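Monalysin (PDB 4MKO) forms pores in host cell membranes as a secreted, cytolytic and hemolytic toxin that damages the Drosophila intestine and contributes to the virulence of Pseudomonas entomophila. Local coordinates at residues Q142-R156 with S172-K186. Residues are numbered along the deposited sequence; the frame is centred on the assembly and turned at random.
Sequences QVVLVYAHNATSAGR and SRVDLYYLSAITQRK. With ACT (acetate ion), chain J.
Strands 142-151 and 173-184 pair antiparallel in the buried middle of the large sheet; hydrogen-bonded and non-hydrogen-bonded pairs alternate from Val144-Thr183 to Ala151-Leu176, and Val143 carries the backbone bonding on to Gln184 and Lys186. Strand 46-67 lies along the other edge of 142-151. On one face, His149 CB sits over the Tyr178 ring, 3.7 Å from its centroid. The two rings are nearly parallel (13°) but slid apart, and Tyr178 OH, hydrogen-bonded to Tyr95 OH, lies above the imidazole near its rim. With CG anti to its carbonyl carbon (chi1 -54°), His149 brings NE2 to Ser180 OG at 2.7 Å; ND1 bonds Thr52, which leaves both ring nitrogens engaged. On the opposite face, Asn150 CB rests over the Tyr177 ring. Such long, twisted strands are characteristic of the aerolysin-like pore-forming toxins, to which monalysin belongs. Where the pairing ends, a type II turn runs from Ala151 to Ala154. Asp175 OD2 accepts Asn150 ND2 (3.0 Å) from above the carboxylate plane, while Asp175 OD1 takes Ser153 N of the turn (3.1 Å) on the anti side, tilted out of that plane. Arg173 grips the same carboxylate side-on, NE to OD1 (2.7 Å) and NH2 to OD2, a salt bridge that probably favours the ionised acid. Farther out, Arg156 clasps Ser172 O end-on through NH1 and NH2, its guanidinium face lying against Val174 CG2.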
ATOM      1  N   GLN A 142       3.226   3.438  10.669  1.00  5.93           N
ATOM      2  CA  GLN A 142       3.759   2.237  10.003  1.00  4.52           C
ATOM      3  C   GLN A 142       3.653   2.448   8.487  1.00  7.10           C
ATOM      4  O   GLN A 142       2.649   2.981   8.003  1.00  7.06           O
ATOM      5  CB  GLN A 142       3.008   0.967  10.400  1.00  5.71           C
ATOM      6  CG  GLN A 142       3.660  -0.316   9.852  1.00  7.73           C
ATOM      7  CD  GLN A 142       3.084  -1.610  10.364  1.00 10.03           C
ATOM      8  OE1 GLN A 142       2.084  -1.650  11.097  1.00 10.73           O
ATOM      9  NE2 GLN A 142       3.720  -2.704   9.990  1.00  6.81           N
ATOM     10  N   VAL A 143       4.670   1.983   7.754  1.00  5.29           N
ATOM     11  CA  VAL A 143       4.693   2.088   6.285  1.00  4.46           C
ATOM     12  C   VAL A 143       3.662   1.152   5.683  1.00  8.82           C
ATOM     13  O   VAL A 143       3.632  -0.054   5.987  1.00  8.87           O
ATOM     14  CB  VAL A 143       6.111   1.799   5.706  1.00  8.10           C
ATOM     15  CG1 VAL A 143       6.081   1.728   4.179  1.00  7.61           C
ATOM     16  CG2 VAL A 143       7.142   2.827   6.196  1.00  8.19           C
ATOM     17  N   VAL A 144       2.853   1.709   4.779  1.00  4.97           N
ATOM     18  CA  VAL A 144       1.854   0.976   4.000  1.00  5.06           C
ATOM     19  C   VAL A 144       2.289   0.981   2.538  1.00  7.31           C
ATOM     20  O   VAL A 144       2.637   2.036   1.987  1.00  7.05           O
ATOM     21  CB  VAL A 144       0.445   1.580   4.145  1.00  6.88           C
ATOM     22  CG1 VAL A 144      -0.543   0.905   3.193  1.00  6.38           C
ATOM     23  CG2 VAL A 144      -0.057   1.474   5.584  1.00  7.14           C
ATOM     24  N   LEU A 145       2.260  -0.201   1.912  1.00  5.16           N
ATOM     25  CA  LEU A 145       2.566  -0.387   0.500  1.00  4.53           C
ATOM     26  C   LEU A 145       1.252  -0.530  -0.235  1.00  7.20           C
ATOM     27  O   LEU A 145       0.439  -1.389   0.108  1.00  7.17           O
ATOM     28  CB  LEU A 145       3.480  -1.613   0.252  1.00  4.61           C
ATOM     29  CG  LEU A 145       4.816  -1.593   1.009  1.00  8.27           C
ATOM     30  CD1 LEU A 145       5.524  -2.961   0.938  1.00  8.24           C
ATOM     31  CD2 LEU A 145       5.735  -0.442   0.516  1.00 10.67           C
ATOM     32  N   VAL A 146       1.032   0.339  -1.228  1.00  4.39           N
ATOM     33  CA  VAL A 146      -0.207   0.384  -2.017  1.00  3.00           C
ATOM     34  C   VAL A 146       0.016  -0.114  -3.434  1.00  6.87           C
ATOM     35  O   VAL A 146       0.950   0.329  -4.116  1.00  4.48           O
ATOM     36  CB  VAL A 146      -0.835   1.807  -2.016  1.00  5.62           C
ATOM     37  CG1 VAL A 146      -2.184   1.813  -2.747  1.00  5.54           C
ATOM     38  CG2 VAL A 146      -1.000   2.335  -0.582  1.00  5.45           C
ATOM     39  N   TYR A 147      -0.895  -0.990  -3.894  1.00  3.92           N
ATOM     40  CA  TYR A 147      -0.834  -1.608  -5.221  1.00  3.00           C
ATOM     41  C   TYR A 147      -2.078  -1.306  -6.036  1.00  6.31           C
ATOM     42  O   TYR A 147      -3.175  -1.202  -5.472  1.00  5.51           O
ATOM     43  CB  TYR A 147      -0.681  -3.155  -5.070  1.00  3.64           C
ATOM     44  CG  TYR A 147       0.545  -3.518  -4.269  1.00  4.39           C
ATOM     45  CD1 TYR A 147       0.517  -3.507  -2.875  1.00  5.81           C
ATOM     46  CD2 TYR A 147       1.773  -3.723  -4.894  1.00  5.72           C
ATOM     47  CE1 TYR A 147       1.664  -3.744  -2.128  1.00  5.44           C
ATOM     48  CE2 TYR A 147       2.928  -3.983  -4.154  1.00  6.98           C
ATOM     49  CZ  TYR A 147       2.869  -3.968  -2.769  1.00  9.63           C
ATOM     50  OH  TYR A 147       3.989  -4.223  -2.018  1.00 10.40           O
ATOM     51  N   ALA A 148      -1.898  -1.154  -7.354  1.00  4.23           N
ATOM     52  CA  ALA A 148      -3.014  -0.989  -8.285  1.00  4.27           C
ATOM     53  C   ALA A 148      -3.166  -2.327  -9.006  1.00  6.56           C
ATOM     54  O   ALA A 148      -2.169  -3.014  -9.288  1.00  5.40           O
ATOM     55  CB  ALA A 148      -2.734   0.123  -9.295  1.00  5.60           C
ATOM     56  N   HIS A 149      -4.413  -2.694  -9.295  1.00  3.86           N
ATOM     57  CA  HIS A 149      -4.693  -3.966  -9.911  1.00  3.97           C
ATOM     58  C   HIS A 149      -5.707  -3.815 -11.030  1.00  8.61           C
ATOM     59  O   HIS A 149      -6.628  -3.003 -10.924  1.00  7.15           O
ATOM     60  CB  HIS A 149      -5.344  -4.894  -8.860  1.00  4.49           C
ATOM     61  CG  HIS A 149      -4.580  -5.075  -7.584  1.00  6.66           C
ATOM     62  ND1 HIS A 149      -3.632  -6.070  -7.449  1.00  8.01           N
ATOM     63  CD2 HIS A 149      -4.631  -4.362  -6.439  1.00  7.14           C
ATOM     64  CE1 HIS A 149      -3.165  -5.955  -6.215  1.00  7.68           C
ATOM     65  NE2 HIS A 149      -3.730  -4.940  -5.575  1.00  7.80           N
ATOM     66  N   ASN A 150      -5.565  -4.639 -12.066  1.00  5.52           N
ATOM     67  CA  ASN A 150      -6.558  -4.799 -13.115  1.00  4.69           C
ATOM     68  C   ASN A 150      -6.888  -6.289 -13.117  1.00  7.86           C
ATOM     69  O   ASN A 150      -6.104  -7.081 -13.648  1.00  8.64           O
ATOM     70  CB  ASN A 150      -6.101  -4.351 -14.517  1.00  5.90           C
ATOM     71  CG  ASN A 150      -7.112  -4.798 -15.583  1.00  7.32           C
ATOM     72  OD1 ASN A 150      -8.168  -5.372 -15.266  1.00  8.39           O
ATOM     73  ND2 ASN A 150      -6.830  -4.573 -16.852  1.00  6.60           N
ATOM     74  N   ALA A 151      -7.993  -6.660 -12.474  1.00  5.71           N
ATOM     75  CA  ALA A 151      -8.490  -8.040 -12.436  1.00  5.85           C
ATOM     76  C   ALA A 151      -9.315  -8.175 -13.708  1.00  9.73           C
ATOM     77  O   ALA A 151     -10.446  -7.669 -13.793  1.00  8.02           O
ATOM     78  CB  ALA A 151      -9.335  -8.268 -11.183  1.00  6.58           C
ATOM     79  N   THR A 152      -8.685  -8.758 -14.739  1.00  7.62           N
ATOM     80  CA  THR A 152      -9.294  -8.877 -16.073  1.00  7.75           C
ATOM     81  C   THR A 152     -10.583  -9.724 -16.017  1.00 11.13           C
ATOM     82  O   THR A 152     -10.671 -10.703 -15.266  1.00  9.99           O
ATOM     83  CB  THR A 152      -8.272  -9.327 -17.142  1.00 11.41           C
ATOM     84  OG1 THR A 152      -7.967 -10.714 -16.994  1.00 11.58           O
ATOM     85  CG2 THR A 152      -6.987  -8.482 -17.134  1.00  8.97           C
ATOM     86  N   SER A 153     -11.619  -9.258 -16.740  1.00  9.43           N
ATOM     87  CA  SER A 153     -12.956  -9.889 -16.814  1.00  8.44           C
ATOM     88  C   SER A 153     -13.771  -9.850 -15.501  1.00 12.51           C
ATOM     89  O   SER A 153     -14.934 -10.237 -15.526  1.00 12.61           O
ATOM     90  CB  SER A 153     -12.880 -11.331 -17.331  1.00  9.15           C
ATOM     91  OG  SER A 153     -12.153 -11.404 -18.542  1.00 13.44           O
ATOM     92  N   ALA A 154     -13.212  -9.337 -14.375  1.00  7.43           N
ATOM     93  CA  ALA A 154     -13.901  -9.366 -13.076  1.00  6.81           C
ATOM     94  C   ALA A 154     -14.995  -8.318 -12.869  1.00  9.00           C
ATOM     95  O   ALA A 154     -15.723  -8.385 -11.886  1.00  9.54           O
ATOM     96  CB  ALA A 154     -12.866  -9.260 -11.953  1.00  7.43           C
ATOM     97  N   GLY A 155     -15.058  -7.338 -13.754  1.00  9.59           N
ATOM     98  CA  GLY A 155     -15.940  -6.176 -13.627  1.00 10.00           C
ATOM     99  C   GLY A 155     -17.438  -6.376 -13.743  1.00 15.63           C
ATOM    100  O   GLY A 155     -18.195  -5.559 -13.222  1.00 15.29           O
ATOM    101  N   ARG A 156     -17.887  -7.429 -14.441  1.00 15.14           N
ATOM    102  CA  ARG A 156     -19.333  -7.686 -14.572  1.00 15.83           C
ATOM    103  C   ARG A 156     -19.906  -8.216 -13.264  1.00 19.18           C
ATOM    104  O   ARG A 156     -20.975  -7.786 -12.851  1.00 19.38           O
ATOM    105  CB  ARG A 156     -19.636  -8.686 -15.701  1.00 18.06           C
ATOM    106  CG  ARG A 156     -19.580  -8.088 -17.082  1.00 29.22           C
ATOM    107  CD  ARG A 156     -20.440  -8.881 -18.052  1.00 34.97           C
ATOM    108  NE  ARG A 156     -20.562  -8.196 -19.339  1.00 38.44           N
ATOM    109  CZ  ARG A 156     -19.750  -8.389 -20.373  1.00 52.96           C
ATOM    110  NH1 ARG A 156     -18.745  -9.255 -20.286  1.00 43.40           N
ATOM    111  NH2 ARG A 156     -19.936  -7.719 -21.504  1.00 34.34           N
ATOM    112  N   SER A 172     -15.652  -7.089 -25.552  1.00 11.43           N
ATOM    113  CA  SER A 172     -16.856  -7.570 -24.858  1.00 11.98           C
ATOM    114  C   SER A 172     -16.616  -8.036 -23.408  1.00 16.02           C
ATOM    115  O   SER A 172     -17.529  -8.514 -22.726  1.00 15.94           O
ATOM    116  CB  SER A 172     -17.531  -8.656 -25.687  1.00 16.68           C
ATOM    117  OG  SER A 172     -17.943  -8.094 -26.926  1.00 23.41           O
ATOM    118  N   ARG A 173     -15.398  -7.812 -22.919  1.00 12.52           N
ATOM    119  CA  ARG A 173     -14.958  -8.151 -21.575  1.00 11.98           C
ATOM    120  C   ARG A 173     -15.026  -6.874 -20.721  1.00 12.60           C
ATOM    121  O   ARG A 173     -14.903  -5.778 -21.278  1.00 12.56           O
ATOM    122  CB  ARG A 173     -13.504  -8.648 -21.707  1.00 14.35           C
ATOM    123  CG  ARG A 173     -12.717  -8.872 -20.457  1.00 26.07           C
ATOM    124  CD  ARG A 173     -11.333  -9.297 -20.874  1.00 24.56           C
ATOM    125  NE  ARG A 173     -10.347  -8.275 -20.545  1.00 15.84           N
ATOM    126  CZ  ARG A 173      -9.105  -8.259 -21.004  1.00 19.94           C
ATOM    127  NH1 ARG A 173      -8.689  -9.195 -21.845  1.00 12.81           N
ATOM    128  NH2 ARG A 173      -8.266  -7.306 -20.624  1.00 17.74           N
ATOM    129  N   VAL A 174     -15.184  -7.018 -19.384  1.00  7.70           N
ATOM    130  CA  VAL A 174     -15.215  -5.886 -18.427  1.00  6.20           C
ATOM    131  C   VAL A 174     -14.126  -6.117 -17.348  1.00  9.69           C
ATOM    132  O   VAL A 174     -14.212  -7.064 -16.561  1.00  9.56           O
ATOM    133  CB  VAL A 174     -16.612  -5.649 -17.789  1.00  9.96           C
ATOM    134  CG1 VAL A 174     -16.598  -4.426 -16.869  1.00  9.57           C
ATOM    135  CG2 VAL A 174     -17.687  -5.475 -18.860  1.00  9.58           C
ATOM    136  N   ASP A 175     -13.122  -5.248 -17.333  1.00  6.62           N
ATOM    137  CA  ASP A 175     -11.999  -5.316 -16.383  1.00  6.19           C
ATOM    138  C   ASP A 175     -12.314  -4.562 -15.103  1.00 10.93           C
ATOM    139  O   ASP A 175     -13.115  -3.622 -15.133  1.00 10.58           O
ATOM    140  CB  ASP A 175     -10.724  -4.773 -17.044  1.00  6.95           C
ATOM    141  CG  ASP A 175     -10.139  -5.690 -18.107  1.00  8.35           C
ATOM    142  OD1 ASP A 175     -10.696  -6.786 -18.321  1.00  9.34           O
ATOM    143  OD2 ASP A 175      -9.125  -5.312 -18.718  1.00 10.39           O
ATOM    144  N   LEU A 176     -11.702  -4.973 -13.975  1.00  6.23           N
ATOM    145  CA  LEU A 176     -11.938  -4.334 -12.684  1.00  5.73           C
ATOM    146  C   LEU A 176     -10.635  -3.738 -12.141  1.00  9.52           C
ATOM    147  O   LEU A 176      -9.667  -4.465 -11.907  1.00  8.50           O
ATOM    148  CB  LEU A 176     -12.544  -5.337 -11.681  1.00  5.96           C
ATOM    149  CG  LEU A 176     -12.910  -4.784 -10.299  1.00  9.44           C
ATOM    150  CD1 LEU A 176     -14.043  -3.744 -10.374  1.00  9.49           C
ATOM    151  CD2 LEU A 176     -13.325  -5.907  -9.341  1.00 11.94           C
ATOM    152  N   TYR A 177     -10.626  -2.417 -11.936  1.00  4.94           N
ATOM    153  CA  TYR A 177      -9.465  -1.698 -11.436  1.00  5.05           C
ATOM    154  C   TYR A 177      -9.727  -1.312 -10.005  1.00  7.42           C
ATOM    155  O   TYR A 177     -10.776  -0.751  -9.705  1.00  5.80           O
ATOM    156  CB  TYR A 177      -9.205  -0.418 -12.253  1.00  5.64           C
ATOM    157  CG  TYR A 177      -8.645  -0.677 -13.631  1.00  6.03           C
ATOM    158  CD1 TYR A 177      -9.466  -1.109 -14.670  1.00  6.54           C
ATOM    159  CD2 TYR A 177      -7.292  -0.481 -13.902  1.00  6.33           C
ATOM    160  CE1 TYR A 177      -8.948  -1.369 -15.940  1.00  5.83           C
ATOM    161  CE2 TYR A 177      -6.768  -0.710 -15.175  1.00  7.18           C
ATOM    162  CZ  TYR A 177      -7.602  -1.157 -16.189  1.00 10.82           C
ATOM    163  OH  TYR A 177      -7.099  -1.354 -17.444  1.00 10.55           O
ATOM    164  N   TYR A 178      -8.783  -1.612  -9.119  1.00  4.85           N
ATOM    165  CA  TYR A 178      -8.925  -1.273  -7.708  1.00  4.68           C
ATOM    166  C   TYR A 178      -7.531  -1.193  -7.069  1.00  7.63           C
ATOM    167  O   TYR A 178      -6.541  -1.600  -7.696  1.00  7.17           O
ATOM    168  CB  TYR A 178      -9.821  -2.323  -6.974  1.00  5.07           C
ATOM    169  CG  TYR A 178      -9.145  -3.674  -6.869  1.00  5.74           C
ATOM    170  CD1 TYR A 178      -9.148  -4.564  -7.945  1.00  6.72           C
ATOM    171  CD2 TYR A 178      -8.419  -4.027  -5.730  1.00  6.70           C
ATOM    172  CE1 TYR A 178      -8.497  -5.795  -7.868  1.00  5.01           C
ATOM    173  CE2 TYR A 178      -7.735  -5.241  -5.656  1.00  7.59           C
ATOM    174  CZ  TYR A 178      -7.794  -6.130  -6.721  1.00  9.33           C
ATOM    175  OH  TYR A 178      -7.075  -7.305  -6.675  1.00  8.39           O
ATOM    176  N   LEU A 179      -7.457  -0.684  -5.827  1.00  4.94           N
ATOM    177  CA  LEU A 179      -6.192  -0.664  -5.097  1.00  4.55           C
ATOM    178  C   LEU A 179      -6.277  -1.595  -3.899  1.00  7.18           C
ATOM    179  O   LEU A 179      -7.343  -1.748  -3.314  1.00  5.87           O
ATOM    180  CB  LEU A 179      -5.843   0.746  -4.565  1.00  4.51           C
ATOM    181  CG  LEU A 179      -5.866   1.929  -5.541  1.00  6.71           C
ATOM    182  CD1 LEU A 179      -5.435   3.221  -4.809  1.00  6.24           C
ATOM    183  CD2 LEU A 179      -4.946   1.691  -6.742  1.00  6.08           C
ATOM    184  N   SER A 180      -5.123  -2.143  -3.480  1.00  6.36           N
ATOM    185  CA  SER A 180      -5.019  -2.901  -2.243  1.00  6.70           C
ATOM    186  C   SER A 180      -3.834  -2.364  -1.475  1.00  8.95           C
ATOM    187  O   SER A 180      -3.007  -1.636  -2.032  1.00  7.48           O
ATOM    188  CB  SER A 180      -4.862  -4.395  -2.494  1.00  8.43           C
ATOM    189  OG  SER A 180      -3.542  -4.745  -2.850  1.00 13.52           O
ATOM    190  N   ALA A 181      -3.724  -2.755  -0.213  1.00  8.52           N
ATOM    191  CA  ALA A 181      -2.632  -2.257   0.618  1.00  7.38           C
ATOM    192  C   ALA A 181      -2.205  -3.306   1.637  1.00  9.93           C
ATOM    193  O   ALA A 181      -3.043  -4.018   2.189  1.00  9.06           O
ATOM    194  CB  ALA A 181      -3.061  -0.982   1.320  1.00  8.26           C
ATOM    195  N   ILE A 182      -0.895  -3.413   1.842  1.00  5.99           N
ATOM    196  CA  ILE A 182      -0.261  -4.313   2.808  1.00  6.23           C
ATOM    197  C   ILE A 182       0.719  -3.456   3.612  1.00  9.25           C
ATOM    198  O   ILE A 182       1.062  -2.345   3.185  1.00  8.25           O
ATOM    199  CB  ILE A 182       0.447  -5.537   2.124  1.00  8.87           C
ATOM    200  CG1 ILE A 182       1.732  -5.121   1.333  1.00  7.87           C
ATOM    201  CG2 ILE A 182      -0.534  -6.358   1.236  1.00  9.44           C
ATOM    202  CD1 ILE A 182       2.589  -6.251   0.759  1.00  7.68           C
ATOM    203  N   THR A 183       1.190  -3.963   4.750  1.00  5.58           N
ATOM    204  CA  THR A 183       2.193  -3.214   5.507  1.00  4.83           C
ATOM    205  C   THR A 183       3.581  -3.753   5.250  1.00  8.47           C
ATOM    206  O   THR A 183       3.753  -4.898   4.812  1.00  8.02           O
ATOM    207  CB  THR A 183       1.938  -3.313   7.016  1.00  7.85           C
ATOM    208  OG1 THR A 183       1.631  -4.673   7.336  1.00  9.65           O
ATOM    209  CG2 THR A 183       0.853  -2.359   7.508  1.00  6.95           C
ATOM    210  N   GLN A 184       4.575  -2.923   5.574  1.00  5.15           N
ATOM    211  CA  GLN A 184       6.002  -3.260   5.557  1.00  4.39           C
ATOM    212  C   GLN A 184       6.445  -3.262   7.026  1.00  7.49           C
ATOM    213  O   GLN A 184       5.878  -2.526   7.833  1.00  7.98           O
ATOM    214  CB  GLN A 184       6.794  -2.192   4.779  1.00  6.09           C
ATOM    215  CG  GLN A 184       8.243  -2.566   4.502  1.00 14.87           C
ATOM    216  CD  GLN A 184       8.929  -1.544   3.642  1.00 19.83           C
ATOM    217  OE1 GLN A 184       8.827  -0.330   3.859  1.00 14.85           O
ATOM    218  NE2 GLN A 184       9.677  -2.012   2.672  1.00 13.25           N
ATOM    219  N   ARG A 185       7.476  -4.052   7.363  1.00  5.60           N
ATOM    220  CA  ARG A 185       8.034  -4.114   8.722  1.00  5.79           C
ATOM    221  C   ARG A 185       8.934  -2.880   8.947  1.00  9.61           C
ATOM    222  O   ARG A 185      10.152  -2.992   9.126  1.00 11.00           O
ATOM    223  CB  ARG A 185       8.789  -5.434   8.938  1.00  7.88           C
ATOM    224  CG  ARG A 185       9.058  -5.686  10.426  1.00 17.51           C
ATOM    225  CD  ARG A 185       9.410  -7.125  10.750  1.00 25.59           C
ATOM    226  NE  ARG A 185      10.576  -7.599  10.016  1.00 28.22           N
ATOM    227  CZ  ARG A 185      11.821  -7.562  10.469  1.00 46.20           C
ATOM    228  NH1 ARG A 185      12.087  -7.033  11.658  1.00 34.98           N
ATOM    229  NH2 ARG A 185      12.817  -8.038   9.729  1.00 32.10           N
ATOM    230  N   LYS A 186       8.297  -1.696   8.918  1.00  6.36           N
ATOM    231  CA  LYS A 186       8.957  -0.408   9.059  0.83  5.85           C
ATOM    232  C   LYS A 186       8.011   0.563   9.752  1.00  9.42           C
ATOM    233  O   LYS A 186       6.839   0.681   9.366  1.00  8.22           O
ATOM    234  CB  LYS A 186       9.329   0.092   7.663  0.83  7.17           C
ATOM    235  CG  LYS A 186      10.351   1.190   7.620  0.83  8.06           C
ATOM    236  CD  LYS A 186      10.891   1.393   6.208  0.83  9.81           C
ATOM    237  CE  LYS A 186      11.846   0.305   5.768  0.83 14.76           C
ATOM    238  NZ  LYS A 186      12.454   0.621   4.452  0.83 16.64           N
TER
HETATM  239  C   ACT J1006      14.450  -2.650   3.752  1.00 36.03           C
HETATM  240  O   ACT J1006      13.843  -1.581   3.556  1.00 24.83           O
HETATM  241  OXT ACT J1006      14.477  -3.630   2.954  1.00 38.89           O
HETATM  242  CH3 ACT J1006      15.229  -2.763   5.068  1.00 34.61           C
HETATM  243  O   HOH W   1     -15.957  -9.484 -18.315  1.00 12.70           O